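Local coordinates for phage-related conserved hypothetical protein, BB2244 (Bordetella bronchiseptica, PDB 2BDV) that is of unknown function but belongs to the SOS response associated peptidase (SRAP) family, whose members are linked to the response to DNA damage, at residues E12-I17 and L96-G101; A174-D179 and K188-A193. All coordinates share one frame; numbering follows the deposited sequence.

Contact 1: E12-I17 and L96-G101; sequences EDYVEI and LVPADG
Y14 lays one face of its phenol ring over the pyrrolidine ring of P98, the two side chains crossing at about a right angle. CB of P98 does most of the touching: it sits 3.5 Å from the centroid of the Y14 ring and 17° off the ring normal, a CH-pi contact, and comes to 3.4 Å from Y14 CG. P98 CG reaches over the CD2 side, 3.7 Å from that atom. A proline suits this place because its rigid, puckered ring offers C-H groups to an aromatic face. With CG beside the backbone N (chi1 -64°), the tyrosine projects from helix 11-18 across the strand, and its hydroxyl reaches past P98 to D100.

There Y14 OH donates to OD2 of D100 over 2.6 Å. The carboxylate oxygen lies in the plane of the phenol ring, at its edge, whereas the hydroxyl approaches on the syn side of the carboxylate, 35° out of its plane. D100 is gripped also by the backbone N of K8 at OD2 and by S9 OG at OD1, so three donors hold the carboxylate and probably offset part of its charge. M45 and P126 also pack on Y14. This is helix-on-sheet packing: Y14, apolar over its ring and polar at its hydroxyl, joins helix 11-18 to strand 94-99 and to the corner at D100, where the chain passes from the mixed into the antiparallel sheet.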
loop_
_atom_site.group_PDB
_atom_site.type_symbol
_atom_site.label_atom_id
_atom_site.label_comp_id
_atom_site.label_asym_id
_atom_site.label_seq_id
_atom_site.Cartn_x
_atom_site.Cartn_y
_atom_site.Cartn_z
ATOM N N GLU A 12 -0.325 -17.126 4.934
ATOM C CA GLU A 12 -0.451 -18.094 3.852
ATOM C C GLU A 12 -1.630 -17.764 2.941
ATOM O O GLU A 12 -1.635 -18.153 1.779
ATOM C CB GLU A 12 -0.601 -19.529 4.376
ATOM C CG GLU A 12 -1.899 -19.821 5.098
ATOM C CD GLU A 12 -1.768 -19.664 6.594
ATOM O OE1 GLU A 12 -2.732 -20.005 7.320
ATOM O OE2 GLU A 12 -0.695 -19.198 7.043
ATOM N N ASP A 13 -2.626 -17.049 3.461
ATOM C CA ASP A 13 -3.771 -16.682 2.634
ATOM C C ASP A 13 -3.376 -15.653 1.564
ATOM O O ASP A 13 -3.890 -15.699 0.447
ATOM C CB ASP A 13 -4.918 -16.125 3.489
ATOM C CG ASP A 13 -5.620 -17.200 4.315
ATOM O OD1 ASP A 13 -6.524 -16.840 5.095
ATOM O OD2 ASP A 13 -5.278 -18.396 4.192
ATOM N N TYR A 14 -2.465 -14.736 1.899
ATOM C CA TYR A 14 -2.021 -13.719 0.946
ATOM C C TYR A 14 -1.276 -14.364 -0.213
ATOM O O TYR A 14 -1.482 -14.014 -1.370
ATOM C CB TYR A 14 -1.102 -12.684 1.612
ATOM C CG TYR A 14 -1.772 -11.854 2.692
ATOM C CD1 TYR A 14 -3.062 -11.373 2.519
ATOM C CD2 TYR A 14 -1.118 -11.566 3.886
ATOM C CE1 TYR A 14 -3.699 -10.632 3.508
ATOM C CE2 TYR A 14 -1.739 -10.822 4.887
ATOM C CZ TYR A 14 -3.036 -10.360 4.689
ATOM O OH TYR A 14 -3.676 -9.655 5.679
ATOM N N VAL A 15 -0.400 -15.307 0.106
ATOM C CA VAL A 15 0.372 -16.004 -0.913
ATOM C C VAL A 15 -0.545 -16.829 -1.814
ATOM O O VAL A 15 -0.379 -16.840 -3.029
ATOM C CB VAL A 15 1.404 -16.943 -0.264
ATOM C CG1 VAL A 15 2.025 -17.856 -1.318
ATOM C CG2 VAL A 15 2.478 -16.121 0.429
ATOM N N GLU A 16 -1.502 -17.521 -1.204
ATOM C CA GLU A 16 -2.447 -18.358 -1.937
ATOM C C GLU A 16 -3.204 -17.550 -2.994
ATOM O O GLU A 16 -3.479 -18.048 -4.083
ATOM C CB GLU A 16 -3.424 -19.015 -0.948
ATOM C CG GLU A 16 -4.571 -19.823 -1.568
ATOM C CD GLU A 16 -4.121 -21.059 -2.344
ATOM O OE1 GLU A 16 -4.999 -21.761 -2.890
ATOM O OE2 GLU A 16 -2.901 -21.334 -2.413
ATOM N N ILE A 17 -3.523 -16.298 -2.681
ATOM C CA ILE A 17 -4.239 -15.453 -3.625
ATOM C C ILE A 17 -3.337 -14.950 -4.749
ATOM O O ILE A 17 -3.736 -14.943 -5.916
ATOM C CB ILE A 17 -4.879 -14.248 -2.916
ATOM C CG1 ILE A 17 -5.961 -14.743 -1.958
ATOM C CG2 ILE A 17 -5.445 -13.275 -3.941
ATOM C CD1 ILE A 17 -6.705 -13.652 -1.250
ATOM N N LEU A 96 4.121 -5.692 -3.764
ATOM C CA LEU A 96 2.715 -5.730 -3.424
ATOM C C LEU A 96 2.627 -5.724 -1.903
ATOM O O LEU A 96 3.466 -6.314 -1.222
ATOM C CB LEU A 96 2.055 -6.995 -3.983
ATOM C CG LEU A 96 2.057 -7.074 -5.508
ATOM C CD1 LEU A 96 1.850 -8.499 -5.974
ATOM C CD2 LEU A 96 0.965 -6.151 -6.052
ATOM N N VAL A 97 1.624 -5.026 -1.379
ATOM C CA VAL A 97 1.391 -4.964 0.055
ATOM C C VAL A 97 0.005 -5.530 0.318
ATOM O O VAL A 97 -1.008 -4.878 0.035
ATOM C CB VAL A 97 1.414 -3.520 0.595
ATOM C CG1 VAL A 97 1.120 -3.536 2.089
ATOM C CG2 VAL A 97 2.768 -2.872 0.337
ATOM N N PRO A 98 -0.066 -6.754 0.855
ATOM C CA PRO A 98 -1.363 -7.369 1.141
ATOM C C PRO A 98 -2.094 -6.644 2.273
ATOM O O PRO A 98 -1.464 -6.109 3.191
ATOM C CB PRO A 98 -0.984 -8.800 1.498
ATOM C CG PRO A 98 0.366 -8.653 2.089
ATOM C CD PRO A 98 1.031 -7.684 1.159
ATOM N N ALA A 99 -3.426 -6.632 2.192
ATOM C CA ALA A 99 -4.263 -5.974 3.186
ATOM C C ALA A 99 -5.726 -6.417 3.143
ATOM O O ALA A 99 -6.309 -6.623 2.074
ATOM C CB ALA A 99 -4.185 -4.464 3.002
ATOM N N ASP A 100 -6.318 -6.548 4.321
ATOM C CA ASP A 100 -7.713 -6.938 4.426
ATOM C C ASP A 100 -8.573 -5.688 4.241
ATOM O O ASP A 100 -9.760 -5.771 3.916
ATOM C CB ASP A 100 -7.933 -7.595 5.790
ATOM C CG ASP A 100 -7.171 -8.905 5.917
ATOM O OD1 ASP A 100 -7.701 -9.942 5.479
ATOM O OD2 ASP A 100 -6.028 -8.901 6.424
ATOM N N GLY A 101 -7.942 -4.532 4.430
ATOM C CA GLY A 101 -8.622 -3.252 4.285
ATOM C C GLY A 101 -7.759 -2.077 4.739
ATOM O O GLY A 101 -6.596 -2.255 5.111
#

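Contact 2: A174-D179 and K188-A193; sequences AREWVD and KEILRA
W177 and L191 meet obliquely, methyl against ring: the leucine's CD1 stands over one face of the indole, 3.8 Å from the centroid of the six-membered ring of W177 and 28° off its normal. That methyl is shared almost evenly between the outer carbons, with L191 CD1 3.5 Å from both CZ3 and CH2 of W177. The second branch follows, L191 CD2 lying 3.8 Å from W177 CH2, so both methyls sit on the same side of the indole, CD1 over the ring and CD2 out past its CZ3-CH2 rim. The tryptophan gets there by setting CG anti to the backbone N (chi1 174°), which carries the benzo end toward the second helix. At the other end of the indole, NE1 is held by the carbonyl O of I95, a bond that satisfies its polar N-H.

I190 meets the first helix at E176, away from the indole. Its CG1 branch is extended (chi2 -180°) and pushes CD1 toward the first helix, where that methyl lies 3.6 Å from CB of E176 and 4.0 Å from the backbone N of W177. E176 meets it first with CB, and the methyl lies alongside the chain as far as CD, 3.9 Å from I190 CD1. The carboxylate turns to R186, which forms salt bridges with both E176 and E189 and probably tempers the like charges of these two acids. A long glutamate thus suits the margin, oily near its base and charged at its tip, while the isoleucine and leucine fill the buried side. A130 touches both W177 and L191, and helix 76-80 packs on the leucine. The pairing is characteristic of a helical hairpin: helices 171-178 and 184-191, joined by a short connection, close over strand 126-133 with an apolar interface.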
loop_
_atom_site.group_PDB
_atom_site.type_symbol
_atom_site.label_atom_id
_atom_site.label_comp_id
_atom_site.label_asym_id
_atom_site.label_seq_id
_atom_site.Cartn_x
_atom_site.Cartn_y
_atom_site.Cartn_z
ATOM N N ALA A 174 -1.635 -8.481 -10.555
ATOM C CA ALA A 174 -0.726 -8.365 -9.430
ATOM C C ALA A 174 0.534 -9.186 -9.704
ATOM O O ALA A 174 1.643 -8.755 -9.385
ATOM C CB ALA A 174 -1.411 -8.855 -8.161
ATOM N N ARG A 175 0.359 -10.372 -10.280
ATOM C CA ARG A 175 1.493 -11.230 -10.605
ATOM C C ARG A 175 2.344 -10.559 -11.662
ATOM O O ARG A 175 3.564 -10.572 -11.581
ATOM C CB ARG A 175 1.029 -12.587 -11.145
ATOM C CG ARG A 175 0.311 -13.433 -10.130
ATOM C CD ARG A 175 -0.390 -14.623 -10.760
ATOM N NE ARG A 175 -1.451 -15.055 -9.858
ATOM C CZ ARG A 175 -2.709 -15.263 -10.219
ATOM N NH1 ARG A 175 -3.077 -15.092 -11.484
ATOM N NH2 ARG A 175 -3.602 -15.604 -9.302
ATOM N N GLU A 176 1.700 -9.973 -12.663
ATOM C CA GLU A 176 2.457 -9.310 -13.714
ATOM C C GLU A 176 3.242 -8.145 -13.123
ATOM O O GLU A 176 4.389 -7.929 -13.486
ATOM C CB GLU A 176 1.522 -8.803 -14.797
ATOM C CG GLU A 176 2.035 -9.028 -16.198
ATOM C CD GLU A 176 1.057 -8.506 -17.220
ATOM O OE1 GLU A 176 -0.155 -8.544 -16.925
ATOM O OE2 GLU A 176 1.487 -8.068 -18.309
ATOM N N TRP A 177 2.622 -7.407 -12.203
ATOM C CA TRP A 177 3.283 -6.274 -11.571
ATOM C C TRP A 177 4.588 -6.661 -10.864
ATOM O O TRP A 177 5.603 -6.000 -11.048
ATOM C CB TRP A 177 2.315 -5.594 -10.589
ATOM C CG TRP A 177 2.910 -4.484 -9.743
ATOM C CD1 TRP A 177 3.286 -4.567 -8.428
ATOM C CD2 TRP A 177 3.139 -3.125 -10.138
ATOM N NE1 TRP A 177 3.726 -3.342 -7.979
ATOM C CE2 TRP A 177 3.653 -2.442 -9.008
ATOM C CE3 TRP A 177 2.964 -2.417 -11.337
ATOM C CZ2 TRP A 177 3.988 -1.080 -9.042
ATOM C CZ3 TRP A 177 3.296 -1.066 -11.369
ATOM C CH2 TRP A 177 3.805 -0.412 -10.226
ATOM N N VAL A 178 4.575 -7.741 -10.081
ATOM C CA VAL A 178 5.776 -8.160 -9.351
ATOM C C VAL A 178 6.824 -8.909 -10.204
ATOM O O VAL A 178 7.966 -9.085 -9.775
ATOM C CB VAL A 178 5.399 -9.037 -8.115
ATOM C CG1 VAL A 178 4.712 -10.329 -8.570
ATOM C CG2 VAL A 178 6.649 -9.384 -7.309
ATOM N N ASP A 179 6.429 -9.330 -11.407
ATOM C CA ASP A 179 7.291 -10.063 -12.349
ATOM C C ASP A 179 8.384 -9.147 -12.913
ATOM O O ASP A 179 8.112 -8.265 -13.734
ATOM C CB ASP A 179 6.430 -10.631 -13.494
ATOM C CG ASP A 179 7.165 -11.670 -14.354
ATOM O OD1 ASP A 179 6.471 -12.491 -14.999
ATOM O OD2 ASP A 179 8.413 -11.659 -14.405
ATOM N N LYS A 188 3.174 0.553 -15.985
ATOM C CA LYS A 188 2.366 1.756 -15.906
ATOM C C LYS A 188 0.911 1.496 -16.301
ATOM O O LYS A 188 -0.002 2.009 -15.662
ATOM C CB LYS A 188 3.000 2.851 -16.761
ATOM C CG LYS A 188 4.266 3.406 -16.125
ATOM C CD LYS A 188 5.079 4.217 -17.104
ATOM C CE LYS A 188 6.357 4.722 -16.468
ATOM N NZ LYS A 188 7.289 5.251 -17.510
ATOM N N GLU A 189 0.693 0.692 -17.337
ATOM C CA GLU A 189 -0.666 0.370 -17.768
ATOM C C GLU A 189 -1.443 -0.353 -16.665
ATOM O O GLU A 189 -2.578 0.009 -16.344
ATOM C CB GLU A 189 -0.639 -0.516 -19.022
ATOM C CG GLU A 189 -0.274 0.205 -20.320
ATOM C CD GLU A 189 -0.176 -0.743 -21.505
ATOM O OE1 GLU A 189 -0.074 -0.262 -22.660
ATOM O OE2 GLU A 189 -0.190 -1.976 -21.278
ATOM N N ILE A 190 -0.822 -1.381 -16.092
ATOM C CA ILE A 190 -1.437 -2.173 -15.029
ATOM C C ILE A 190 -1.928 -1.282 -13.891
ATOM O O ILE A 190 -3.017 -1.474 -13.359
ATOM C CB ILE A 190 -0.430 -3.197 -14.458
ATOM C CG1 ILE A 190 -0.063 -4.220 -15.535
ATOM C CG2 ILE A 190 -1.028 -3.916 -13.250
ATOM C CD1 ILE A 190 0.916 -5.275 -15.073
ATOM N N LEU A 191 -1.110 -0.300 -13.543
ATOM C CA LEU A 191 -1.414 0.609 -12.460
ATOM C C LEU A 191 -2.785 1.265 -12.513
ATOM O O LEU A 191 -3.353 1.585 -11.471
ATOM C CB LEU A 191 -0.333 1.674 -12.382
ATOM C CG LEU A 191 0.275 1.865 -10.997
ATOM C CD1 LEU A 191 0.437 0.535 -10.263
ATOM C CD2 LEU A 191 1.602 2.561 -11.167
ATOM N N ARG A 192 -3.326 1.472 -13.708
ATOM C CA ARG A 192 -4.641 2.093 -13.807
ATOM C C ARG A 192 -5.782 1.091 -13.914
ATOM O O ARG A 192 -6.927 1.468 -14.170
ATOM C CB ARG A 192 -4.699 3.070 -14.982
ATOM C CG ARG A 192 -4.125 2.553 -16.280
ATOM C CD ARG A 192 -4.323 3.584 -17.376
ATOM N NE ARG A 192 -4.102 4.954 -16.902
ATOM C CZ ARG A 192 -2.958 5.404 -16.389
ATOM N NH1 ARG A 192 -1.916 4.590 -16.277
ATOM N NH2 ARG A 192 -2.852 6.676 -16.005
ATOM N N ALA A 193 -5.470 -0.182 -13.712
ATOM C CA ALA A 193 -6.488 -1.222 -13.770
ATOM C C ALA A 193 -6.876 -1.621 -12.352
ATOM O O ALA A 193 -7.224 -2.768 -12.094
ATOM C CB ALA A 193 -5.965 -2.430 -14.531
#

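How the contacts relate
From the N terminus, helix 11-18 comes first, and contact 1 closes a long loop when the chain returns 79 residues later along strand 94-99. Contact 2 opens after that loop is complete and closes a short one, with 8 residues between its segments. The two are therefore in series, neither nested nor crossed. Their centres lie about 16 Å apart, yet they touch: CD1 of L96 packs 3.4 Å from the carbonyl O of A174, and CD2 of L96 lies 3.7 Å from CD1 of W177. L96 of strand 94-99 packs on helix 171-178, and a weak hydrogen bond from R175 NH2 to I17 O links that helix to helix 11-18; the helical pair also packs on strand 126-133.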